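Local atomic coordinates of putative glycosyltransferase (GalT1) (Streptococcus parasanguinis, PDB entry 4PHR), a protein that binds the nucleotide UDP through its GT-D-fold domain, one part of a longer protein, and probably acts as a glycosyltransferase. Residues Phe118-Leu126 with Glu232-Lys243; Ala154-Asn162 with Lys245-Glu253. All blocks are in the same frame, centred on the assembly; numbering follows the deposited sequence.

How the interactions relate
Both contacts lie in the GT-D-fold domain and touch the same UDP, with centres about 13 Å apart. Interaction 1 joins the loop after strand 115-116 to helix 229-238 and the loop that follows it, and it reaches the diphosphate. Interaction 2 packs the loop after strand 147-153 against the later loop 245-253, beside the ribose. Each is partly buried. Interaction 1 is larger and mixes a buried carboxylate with aromatic and aliphatic packing. Interaction 2 relies mainly on backbone carbonyls that receive an amide and a lysine. Glu253 ties the two together, since its OE1 forms salt bridges with both Arg121 and Lys243, while Trp235 packs on Thr251.

Interaction 1: residues Phe118-Leu126 with Glu232-Lys243; sequences FISRPYIDL and EYEWYEMGATYK. With UDP (uridine-5'-diphosphate), chain B.
Glu232 meets Arg121 in a salt bridge, with Arg121 NE 2.8 Å from Glu232 OE2. The bond is nearly straight at 167°. It lies in the guanidinium plane and uses the anti lone pair of OE2, although the guanidinium and carboxylate planes are steeply turned against each other. The other oxygen, Glu232 OE1, accepts from Ile124 N at 2.9 Å through its syn lone pair, and weakly from Tyr123 N. A water also binds OE2 and links it to Arg121 O and Asp125 N.

Tyr123 lies against Trp235 and Tyr236 of helix 229-238. Its CG is anti to the backbone N (chi1 177°), which carries the ring over Tyr236. Tyr236 CA sits 3.7 Å from the Tyr123 ring centroid, a CH-pi contact almost on the ring normal. The edge of the Tyr236 ring also points toward the face of Tyr123, in an offset edge-to-face pair, planes at 79°. Tyr123 OH donates to Ala240 O at 2.6 Å, just past the Schellman motif at Gly239. Ile124 CB packs 3.7 Å from Trp235 CE3, and Ile124 CG2 rests on Lys243 CE.

Farther out, Arg121 NH2 and Lys243 NZ both form salt bridges with Glu253 OE1, whose negative charge probably draws the two cations together. Arg121 NH1 donates a hydrogen bond to UDP O1B at 3.1 Å, while Ser120 OG donates to UDP O2B at 2.7 Å. Glu232 is therefore a second-shell residue: it probably orients the arginine, whose NH1 helps bind the beta-phosphate. The several donors around its carboxylate probably stabilise the negative charge.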
loop_
_atom_site.group_PDB
_atom_site.type_symbol
_atom_site.label_atom_id
_atom_site.label_comp_id
_atom_site.label_asym_id
_atom_site.label_seq_id
_atom_site.Cartn_x
_atom_site.Cartn_y
_atom_site.Cartn_z
ATOM N N PHE A 118 -6.755 3.061 1.165
ATOM C CA PHE A 118 -6.400 3.621 2.466
ATOM C C PHE A 118 -6.329 2.591 3.601
ATOM O O PHE A 118 -6.193 2.965 4.764
ATOM C CB PHE A 118 -7.317 4.795 2.837
ATOM C CG PHE A 118 -7.304 5.920 1.837
ATOM C CD1 PHE A 118 -6.239 6.096 0.962
ATOM C CD2 PHE A 118 -8.369 6.810 1.776
ATOM C CE1 PHE A 118 -6.239 7.137 0.043
ATOM C CE2 PHE A 118 -8.376 7.856 0.863
ATOM C CZ PHE A 118 -7.306 8.027 0.002
ATOM N N ILE A 119 -6.395 1.297 3.296
ATOM C CA ILE A 119 -6.089 0.329 4.353
ATOM C C ILE A 119 -4.660 0.525 4.877
ATOM O O ILE A 119 -4.356 0.143 6.009
ATOM C CB ILE A 119 -6.326 -1.159 3.959
ATOM C CG1 ILE A 119 -5.456 -1.581 2.781
ATOM C CG2 ILE A 119 -7.799 -1.434 3.684
ATOM C CD1 ILE A 119 -5.353 -3.086 2.633
ATOM N N SER A 120 -3.792 1.142 4.071
ATOM C CA SER A 120 -2.424 1.431 4.507
ATOM C C SER A 120 -2.322 2.819 5.137
ATOM O O SER A 120 -1.269 3.189 5.646
ATOM C CB SER A 120 -1.440 1.338 3.336
ATOM O OG SER A 120 -1.745 2.332 2.369
ATOM N N ARG A 121 -3.423 3.576 5.101
ATOM C CA ARG A 121 -3.417 4.998 5.469
ATOM C C ARG A 121 -4.564 5.326 6.442
ATOM O O ARG A 121 -5.468 6.097 6.121
ATOM C CB ARG A 121 -3.536 5.865 4.206
ATOM C CG ARG A 121 -2.607 5.485 3.044
ATOM C CD ARG A 121 -1.135 5.574 3.419
ATOM N NE ARG A 121 -0.820 6.876 3.993
ATOM C CZ ARG A 121 0.016 7.756 3.458
ATOM N NH1 ARG A 121 0.661 7.477 2.332
ATOM N NH2 ARG A 121 0.219 8.912 4.075
ATOM N N PRO A 122 -4.532 4.736 7.641
ATOM C CA PRO A 122 -5.717 4.762 8.506
ATOM C C PRO A 122 -5.738 5.885 9.537
ATOM O O PRO A 122 -6.517 5.785 10.482
ATOM C CB PRO A 122 -5.627 3.415 9.248
ATOM C CG PRO A 122 -4.374 2.713 8.709
ATOM C CD PRO A 122 -3.526 3.795 8.147
ATOM N N TYR A 123 -4.917 6.921 9.386
ATOM C CA TYR A 123 -4.802 7.893 10.474
ATOM C C TYR A 123 -4.632 9.364 10.082
ATOM O O TYR A 123 -5.488 10.194 10.398
ATOM C CB TYR A 123 -3.661 7.472 11.422
ATOM C CG TYR A 123 -3.399 8.445 12.561
ATOM C CD1 TYR A 123 -4.233 8.490 13.669
ATOM C CD2 TYR A 123 -2.310 9.309 12.528
ATOM C CE1 TYR A 123 -4.003 9.379 14.702
ATOM C CE2 TYR A 123 -2.072 10.206 13.558
ATOM C CZ TYR A 123 -2.920 10.233 14.643
ATOM O OH TYR A 123 -2.691 11.119 15.676
ATOM N N ILE A 124 -3.530 9.695 9.420
ATOM C CA ILE A 124 -3.075 11.092 9.389
ATOM C C ILE A 124 -3.995 12.058 8.630
ATOM O O ILE A 124 -4.105 13.231 9.000
ATOM C CB ILE A 124 -1.607 11.220 8.884
ATOM C CG1 ILE A 124 -0.970 12.526 9.381
ATOM C CG2 ILE A 124 -1.549 11.097 7.374
ATOM C CD1 ILE A 124 -0.758 12.577 10.879
ATOM N N ASP A 125 -4.668 11.570 7.592
ATOM C CA ASP A 125 -5.517 12.445 6.789
ATOM C C ASP A 125 -6.958 12.560 7.287
ATOM O O ASP A 125 -7.742 13.330 6.747
ATOM C CB ASP A 125 -5.496 12.027 5.313
ATOM C CG ASP A 125 -4.252 12.518 4.581
ATOM O OD1 ASP A 125 -3.556 13.415 5.108
ATOM O OD2 ASP A 125 -3.979 12.016 3.474
ATOM N N LEU A 126 -7.295 11.810 8.325
ATOM C CA LEU A 126 -8.642 11.842 8.878
ATOM C C LEU A 126 -8.845 13.034 9.805
ATOM O O LEU A 126 -7.978 13.362 10.614
ATOM C CB LEU A 126 -8.931 10.561 9.652
ATOM C CG LEU A 126 -8.950 9.263 8.859
ATOM C CD1 LEU A 126 -9.107 8.088 9.808
ATOM C CD2 LEU A 126 -10.068 9.293 7.829
ATOM N N GLU A 232 2.173 5.553 9.047
ATOM C CA GLU A 232 0.876 5.859 9.642
ATOM C C GLU A 232 0.804 5.340 11.079
ATOM O O GLU A 232 0.296 6.021 11.980
ATOM C CB GLU A 232 -0.244 5.282 8.779
ATOM C CG GLU A 232 -0.408 6.026 7.448
ATOM C CD GLU A 232 -1.461 7.124 7.512
ATOM O OE1 GLU A 232 -2.028 7.357 8.602
ATOM O OE2 GLU A 232 -1.732 7.754 6.466
ATOM N N TYR A 233 1.340 4.147 11.313
ATOM C CA TYR A 233 1.330 3.591 12.654
ATOM C C TYR A 233 2.204 4.424 13.591
ATOM O O TYR A 233 1.828 4.682 14.728
ATOM C CB TYR A 233 1.772 2.125 12.648
ATOM C CG TYR A 233 1.570 1.442 13.977
ATOM C CD1 TYR A 233 0.295 1.283 14.507
ATOM C CD2 TYR A 233 2.651 0.972 14.715
ATOM C CE1 TYR A 233 0.103 0.665 15.739
ATOM C CE2 TYR A 233 2.465 0.352 15.944
ATOM C CZ TYR A 233 1.189 0.196 16.442
ATOM O OH TYR A 233 1.005 -0.415 17.668
ATOM N N GLU A 234 3.370 4.852 13.118
ATOM C CA GLU A 234 4.246 5.688 13.942
ATOM C C GLU A 234 3.565 7.013 14.287
ATOM O O GLU A 234 3.612 7.473 15.427
ATOM C CB GLU A 234 5.572 5.960 13.224
ATOM C CG GLU A 234 6.468 4.742 13.064
ATOM C CD GLU A 234 7.450 4.575 14.193
ATOM O OE1 GLU A 234 7.480 5.440 15.091
ATOM O OE2 GLU A 234 8.194 3.576 14.174
ATOM N N TRP A 235 2.916 7.627 13.300
ATOM C CA TRP A 235 2.203 8.880 13.552
ATOM C C TRP A 235 1.075 8.667 14.570
ATOM O O TRP A 235 0.878 9.475 15.480
ATOM C CB TRP A 235 1.645 9.441 12.245
ATOM C CG TRP A 235 2.680 10.014 11.338
ATOM C CD1 TRP A 235 3.849 10.621 11.704
ATOM C CD2 TRP A 235 2.642 10.052 9.904
ATOM N NE1 TRP A 235 4.532 11.041 10.590
ATOM C CE2 TRP A 235 3.817 10.697 9.472
ATOM C CE3 TRP A 235 1.732 9.593 8.941
ATOM C CZ2 TRP A 235 4.108 10.897 8.126
ATOM C CZ3 TRP A 235 2.022 9.797 7.600
ATOM C CH2 TRP A 235 3.201 10.447 7.206
ATOM N N TYR A 236 0.342 7.570 14.407
ATOM C CA TYR A 236 -0.730 7.209 15.325
ATOM C C TYR A 236 -0.214 7.015 16.762
ATOM O O TYR A 236 -0.811 7.516 17.723
ATOM C CB TYR A 236 -1.452 5.954 14.816
ATOM C CG TYR A 236 -2.232 5.200 15.861
ATOM C CD1 TYR A 236 -1.713 4.050 16.446
ATOM C CD2 TYR A 236 -3.489 5.634 16.267
ATOM C CE1 TYR A 236 -2.423 3.357 17.408
ATOM C CE2 TYR A 236 -4.207 4.946 17.230
ATOM C CZ TYR A 236 -3.668 3.807 17.795
ATOM O OH TYR A 236 -4.378 3.114 18.749
ATOM N N GLU A 237 0.910 6.319 16.916
ATOM C CA GLU A 237 1.430 6.006 18.247
ATOM C C GLU A 237 1.917 7.258 18.966
ATOM O O GLU A 237 1.922 7.311 20.202
ATOM C CB GLU A 237 2.564 4.980 18.169
ATOM C CG GLU A 237 2.134 3.586 17.760
ATOM C CD GLU A 237 1.533 2.796 18.901
ATOM O OE1 GLU A 237 2.263 1.990 19.518
ATOM O OE2 GLU A 237 0.333 2.976 19.183
ATOM N N MET A 238 2.351 8.257 18.204
ATOM C CA MET A 238 2.822 9.496 18.820
ATOM C C MET A 238 1.732 10.565 18.901
ATOM O O MET A 238 1.968 11.665 19.406
ATOM C CB MET A 238 4.076 10.026 18.108
ATOM C CG MET A 238 3.828 10.603 16.723
ATOM S SD MET A 238 5.357 10.926 15.813
ATOM C CE MET A 238 6.407 11.514 17.128
ATOM N N GLY A 239 0.534 10.237 18.416
ATOM C CA GLY A 239 -0.574 11.176 18.424
ATOM C C GLY A 239 -0.325 12.380 17.537
ATOM O O GLY A 239 -0.812 13.482 17.813
ATOM N N ALA A 240 0.415 12.163 16.452
ATOM C CA ALA A 240 0.752 13.240 15.528
ATOM C C ALA A 240 -0.487 13.898 14.931
ATOM O O ALA A 240 -1.484 13.235 14.643
ATOM C CB ALA A 240 1.659 12.728 14.421
ATOM N N THR A 241 -0.415 15.208 14.740
ATOM C CA THR A 241 -1.507 15.935 14.106
ATOM C C THR A 241 -1.142 16.329 12.680
ATOM O O THR A 241 -2.005 16.716 11.890
ATOM C CB THR A 241 -1.888 17.186 14.914
ATOM O OG1 THR A 241 -0.717 17.976 15.150
ATOM C CG2 THR A 241 -2.490 16.785 16.252
ATOM N N TYR A 242 0.145 16.224 12.357
ATOM C CA TYR A 242 0.634 16.514 11.015
ATOM C C TYR A 242 1.691 15.483 10.641
ATOM O O TYR A 242 2.137 14.723 11.492
ATOM C CB TYR A 242 1.216 17.930 10.949
ATOM C CG TYR A 242 2.530 18.102 11.685
ATOM C CD1 TYR A 242 2.560 18.337 13.055
ATOM C CD2 TYR A 242 3.741 18.038 11.007
ATOM C CE1 TYR A 242 3.760 18.499 13.729
ATOM C CE2 TYR A 242 4.946 18.198 11.672
ATOM C CZ TYR A 242 4.949 18.428 13.032
ATOM O OH TYR A 242 6.145 18.588 13.697
ATOM N N LYS A 243 2.087 15.458 9.373
ATOM C CA LYS A 243 3.070 14.487 8.894
ATOM C C LYS A 243 4.490 14.822 9.341
ATOM O O LYS A 243 5.221 15.534 8.651
ATOM C CB LYS A 243 2.997 14.356 7.371
ATOM C CG LYS A 243 1.681 13.773 6.893
ATOM C CD LYS A 243 1.638 13.620 5.387
ATOM C CE LYS A 243 0.235 13.267 4.926
ATOM N NZ LYS A 243 0.135 13.172 3.444
HETATM N N1 UDP B . 9.247 1.643 -1.862
HETATM C C2 UDP B . 10.436 0.972 -2.009
HETATM N N3 UDP B . 11.013 0.867 -3.252
HETATM C C4 UDP B . 10.408 1.422 -4.353
HETATM C C5 UDP B . 9.198 2.100 -4.210
HETATM C C6 UDP B . 8.716 2.316 -2.924
HETATM O O2 UDP B . 11.006 0.486 -1.032
HETATM O O4 UDP B . 10.952 1.276 -5.453
HETATM C "C1'" UDP B . 8.610 1.669 -0.536
HETATM C "C2'" UDP B . 8.656 2.927 0.289
HETATM O "O2'" UDP B . 9.895 3.039 0.958
HETATM C "C3'" UDP B . 7.510 2.678 1.244
HETATM C "C4'" UDP B . 6.513 1.915 0.386
HETATM O "O4'" UDP B . 7.231 1.460 -0.764
HETATM O "O3'" UDP B . 7.931 1.837 2.296
HETATM C "C5'" UDP B . 5.331 2.785 -0.025
HETATM O "O5'" UDP B . 4.490 2.028 -0.885
HETATM P PA UDP B . 3.158 2.648 -1.544
HETATM O O1A UDP B . 3.529 3.721 -2.487
HETATM O O2A UDP B . 2.411 1.501 -2.112
HETATM O O3A UDP B . 2.431 3.295 -0.250
HETATM P PB UDP B . 0.967 3.976 -0.022
HETATM O O1B UDP B . 1.221 5.443 0.080
HETATM O O2B UDP B . 0.518 3.399 1.267
HETATM O O3B UDP B . 0.086 3.640 -1.185
HETATM O O HOH W 1 -4.227 8.951 6.310
HETATM O O HOH W 2 -2.576 15.614 9.019
#

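Interaction 2: residues Ala154-Asn162 with Lys245-Glu253. With UDP (uridine-5'-diphosphate), chain B.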
loop_
_atom_site.group_PDB
_atom_site.type_symbol
_atom_site.label_atom_id
_atom_site.label_comp_id
_atom_site.label_asym_id
_atom_site.label_seq_id
_atom_site.Cartn_x
_atom_site.Cartn_y
_atom_site.Cartn_z
ATOM N N ALA A 154 14.977 -0.861 1.357
ATOM C CA ALA A 154 16.019 -0.739 2.366
ATOM C C ALA A 154 15.760 0.322 3.437
ATOM O O ALA A 154 16.300 0.227 4.541
ATOM C CB ALA A 154 17.373 -0.505 1.695
ATOM N N THR A 155 14.970 1.342 3.115
ATOM C CA THR A 155 14.643 2.386 4.095
ATOM C C THR A 155 13.274 2.180 4.765
ATOM O O THR A 155 12.938 2.881 5.721
ATOM C CB THR A 155 14.702 3.808 3.478
ATOM O OG1 THR A 155 13.737 3.923 2.417
ATOM C CG2 THR A 155 16.092 4.096 2.940
ATOM N N SER A 156 12.489 1.227 4.274
ATOM C CA SER A 156 11.117 1.019 4.754
ATOM C C SER A 156 11.080 0.633 6.236
ATOM O O SER A 156 10.346 1.226 7.036
ATOM C CB SER A 156 10.419 -0.064 3.926
ATOM O OG SER A 156 10.345 0.297 2.559
ATOM N N ARG A 157 11.864 -0.379 6.593
ATOM C CA ARG A 157 12.004 -0.818 7.985
ATOM C C ARG A 157 10.660 -0.912 8.710
ATOM O O ARG A 157 10.471 -0.400 9.826
ATOM C CB ARG A 157 13.012 0.073 8.701
ATOM C CG ARG A 157 14.355 -0.005 7.991
ATOM C CD ARG A 157 15.438 0.830 8.597
ATOM N NE ARG A 157 16.693 0.517 7.919
ATOM C CZ ARG A 157 17.818 0.189 8.542
ATOM N NH1 ARG A 157 17.855 0.153 9.864
ATOM N NH2 ARG A 157 18.907 -0.088 7.839
ATOM N N SER A 158 9.729 -1.602 8.069
ATOM C CA SER A 158 8.362 -1.668 8.561
ATOM C C SER A 158 8.321 -2.419 9.884
ATOM O O SER A 158 8.798 -3.553 9.993
ATOM C CB SER A 158 7.448 -2.345 7.531
ATOM O OG SER A 158 7.403 -1.615 6.308
ATOM N N GLY A 159 7.750 -1.774 10.895
ATOM C CA GLY A 159 7.636 -2.371 12.210
ATOM C C GLY A 159 8.893 -2.266 13.048
ATOM O O GLY A 159 8.894 -2.637 14.213
ATOM N N VAL A 160 9.968 -1.736 12.475
ATOM C CA VAL A 160 11.229 -1.673 13.201
ATOM C C VAL A 160 11.180 -0.547 14.228
ATOM O O VAL A 160 10.916 0.605 13.894
ATOM C CB VAL A 160 12.432 -1.506 12.257
ATOM C CG1 VAL A 160 13.718 -1.365 13.063
ATOM C CG2 VAL A 160 12.513 -2.695 11.310
ATOM N N GLY A 161 11.422 -0.896 15.483
ATOM C CA GLY A 161 11.340 0.069 16.562
ATOM C C GLY A 161 9.935 0.345 17.071
ATOM O O GLY A 161 9.737 1.259 17.861
ATOM N N ASN A 162 8.956 -0.428 16.611
ATOM C CA ASN A 162 7.598 -0.324 17.137
ATOM C C ASN A 162 6.987 -1.719 17.269
ATOM O O ASN A 162 7.620 -2.710 16.892
ATOM C CB ASN A 162 6.723 0.628 16.292
ATOM C CG ASN A 162 6.511 0.138 14.871
ATOM O OD1 ASN A 162 5.991 -0.950 14.656
ATOM N ND2 ASN A 162 6.866 0.969 13.895
ATOM N N LYS A 245 8.422 14.172 10.266
ATOM C CA LYS A 245 9.487 13.365 9.704
ATOM C C LYS A 245 10.006 12.387 10.751
ATOM O O LYS A 245 10.289 12.765 11.887
ATOM C CB LYS A 245 10.626 14.259 9.217
ATOM C CG LYS A 245 11.674 13.523 8.408
ATOM C CD LYS A 245 12.825 14.438 8.054
ATOM C CE LYS A 245 13.838 13.730 7.170
ATOM N NZ LYS A 245 13.242 13.330 5.864
ATOM N N LEU A 246 10.111 11.120 10.369
ATOM C CA LEU A 246 10.767 10.137 11.208
ATOM C C LEU A 246 12.260 10.209 10.889
ATOM O O LEU A 246 12.650 10.452 9.749
ATOM C CB LEU A 246 10.188 8.747 10.941
ATOM C CG LEU A 246 8.652 8.742 10.950
ATOM C CD1 LEU A 246 8.081 7.410 10.491
ATOM C CD2 LEU A 246 8.103 9.127 12.318
ATOM N N THR A 247 13.102 10.022 11.890
ATOM C CA THR A 247 14.520 10.243 11.667
ATOM C C THR A 247 15.229 8.962 11.245
ATOM O O THR A 247 16.252 9.008 10.557
ATOM C CB THR A 247 15.190 10.834 12.918
ATOM O OG1 THR A 247 15.222 9.846 13.956
ATOM C CG2 THR A 247 14.405 12.045 13.402
ATOM N N ASN A 248 14.676 7.825 11.647
ATOM C CA ASN A 248 15.401 6.566 11.581
ATOM C C ASN A 248 15.028 5.673 10.404
ATOM O O ASN A 248 15.549 4.571 10.264
ATOM C CB ASN A 248 15.251 5.804 12.908
ATOM C CG ASN A 248 13.794 5.481 13.245
ATOM O OD1 ASN A 248 12.881 6.242 12.918
ATOM N ND2 ASN A 248 13.574 4.346 13.901
ATOM N N LYS A 249 14.128 6.150 9.552
ATOM C CA LYS A 249 13.649 5.349 8.440
ATOM C C LYS A 249 12.923 6.251 7.461
ATOM O O LYS A 249 12.746 7.438 7.717
ATOM C CB LYS A 249 12.703 4.257 8.940
ATOM C CG LYS A 249 11.498 4.797 9.684
ATOM C CD LYS A 249 10.470 3.721 10.003
ATOM C CE LYS A 249 10.748 3.063 11.335
ATOM N NZ LYS A 249 9.648 2.134 11.732
ATOM N N HIS A 250 12.504 5.675 6.343
ATOM C CA HIS A 250 11.655 6.360 5.372
ATOM C C HIS A 250 10.369 6.882 6.019
ATOM O O HIS A 250 9.777 6.202 6.849
ATOM C CB HIS A 250 11.291 5.356 4.271
ATOM C CG HIS A 250 10.251 5.846 3.314
ATOM N ND1 HIS A 250 10.534 6.736 2.302
ATOM C CD2 HIS A 250 8.932 5.564 3.211
ATOM C CE1 HIS A 250 9.433 6.977 1.614
ATOM N NE2 HIS A 250 8.446 6.282 2.147
ATOM N N THR A 251 9.936 8.076 5.623
ATOM C CA THR A 251 8.642 8.600 6.043
ATOM C C THR A 251 7.750 8.877 4.839
ATOM O O THR A 251 8.170 9.542 3.898
ATOM C CB THR A 251 8.774 9.929 6.816
ATOM O OG1 THR A 251 9.710 9.787 7.890
ATOM C CG2 THR A 251 7.431 10.320 7.399
ATOM N N ALA A 252 6.508 8.392 4.889
ATOM C CA ALA A 252 5.512 8.690 3.859
ATOM C C ALA A 252 5.452 10.187 3.571
ATOM O O ALA A 252 5.441 11.000 4.496
ATOM C CB ALA A 252 4.138 8.196 4.294
ATOM N N GLU A 253 5.409 10.527 2.286
ATOM C CA GLU A 253 5.252 11.900 1.778
ATOM C C GLU A 253 6.512 12.755 1.843
ATOM O O GLU A 253 6.523 13.904 1.398
ATOM C CB GLU A 253 4.049 12.615 2.401
ATOM C CG GLU A 253 2.709 12.230 1.760
ATOM C CD GLU A 253 2.156 10.913 2.266
ATOM O OE1 GLU A 253 1.819 10.834 3.463
ATOM O OE2 GLU A 253 2.053 9.957 1.470
HETATM N N1 UDP B . 9.247 1.643 -1.862
HETATM C C2 UDP B . 10.436 0.972 -2.009
HETATM N N3 UDP B . 11.013 0.867 -3.252
HETATM C C4 UDP B . 10.408 1.422 -4.353
HETATM C C5 UDP B . 9.198 2.100 -4.210
HETATM C C6 UDP B . 8.716 2.316 -2.924
HETATM O O2 UDP B . 11.006 0.486 -1.032
HETATM O O4 UDP B . 10.952 1.276 -5.453
HETATM C "C1'" UDP B . 8.610 1.669 -0.536
HETATM C "C2'" UDP B . 8.656 2.927 0.289
HETATM O "O2'" UDP B . 9.895 3.039 0.958
HETATM C "C3'" UDP B . 7.510 2.678 1.244
HETATM C "C4'" UDP B . 6.513 1.915 0.386
HETATM O "O4'" UDP B . 7.231 1.460 -0.764
HETATM O "O3'" UDP B . 7.931 1.837 2.296
HETATM C "C5'" UDP B . 5.331 2.785 -0.025
HETATM O "O5'" UDP B . 4.490 2.028 -0.885
HETATM P PA UDP B . 3.158 2.648 -1.544
HETATM O O1A UDP B . 3.529 3.721 -2.487
HETATM O O2A UDP B . 2.411 1.501 -2.112
HETATM O O3A UDP B . 2.431 3.295 -0.250
HETATM P PB UDP B . 0.967 3.976 -0.022
HETATM O O1B UDP B . 1.221 5.443 0.080
HETATM O O2B UDP B . 0.518 3.399 1.267
HETATM O O3B UDP B . 0.086 3.640 -1.185
HETATM O O HOH W 3 8.929 3.437 6.172
HETATM O O HOH W 4 10.803 3.290 14.992
#
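Part of the ribose side of the UDP pocket in this GT-D fold is formed where the loop after strand 147-153 meets loop 245-253. His250 N donates to Thr155 O at 2.9 Å, a nearly straight bond (168°) that joins the two backbones. Beside it, Thr155 OG1 lies 3.4 Å from His250 CB and is hydrogen-bonded to Asp257. The imidazole then turns away from Thr155, with CG anti to the backbone N (chi1 171°), and one face comes under the sugar. UDP O2' stands over the centre of that face, 3.5 Å from His250 CD2. Asp257 also binds His250 ND1 and His228 binds NE2, which fixes the ring's rotation. From the other loop, Ser156 OG shares a hydrogen bond with UDP O3' at 2.9 Å.

Away from the nucleotide, Lys249 runs into the two overlapping type II turns of residues 157-162. Its chain bends at chi3 (89°), bringing the amine in among their carbonyls. Asp230 and Glu234 of helix 229-238 form salt bridges with the same amine. Arg157 O takes a weak bond from it. Lys249 NZ gives its stronger carbonyl bond to Val160 O, 2.9 Å away, in the carbonyl plane and on a lone pair.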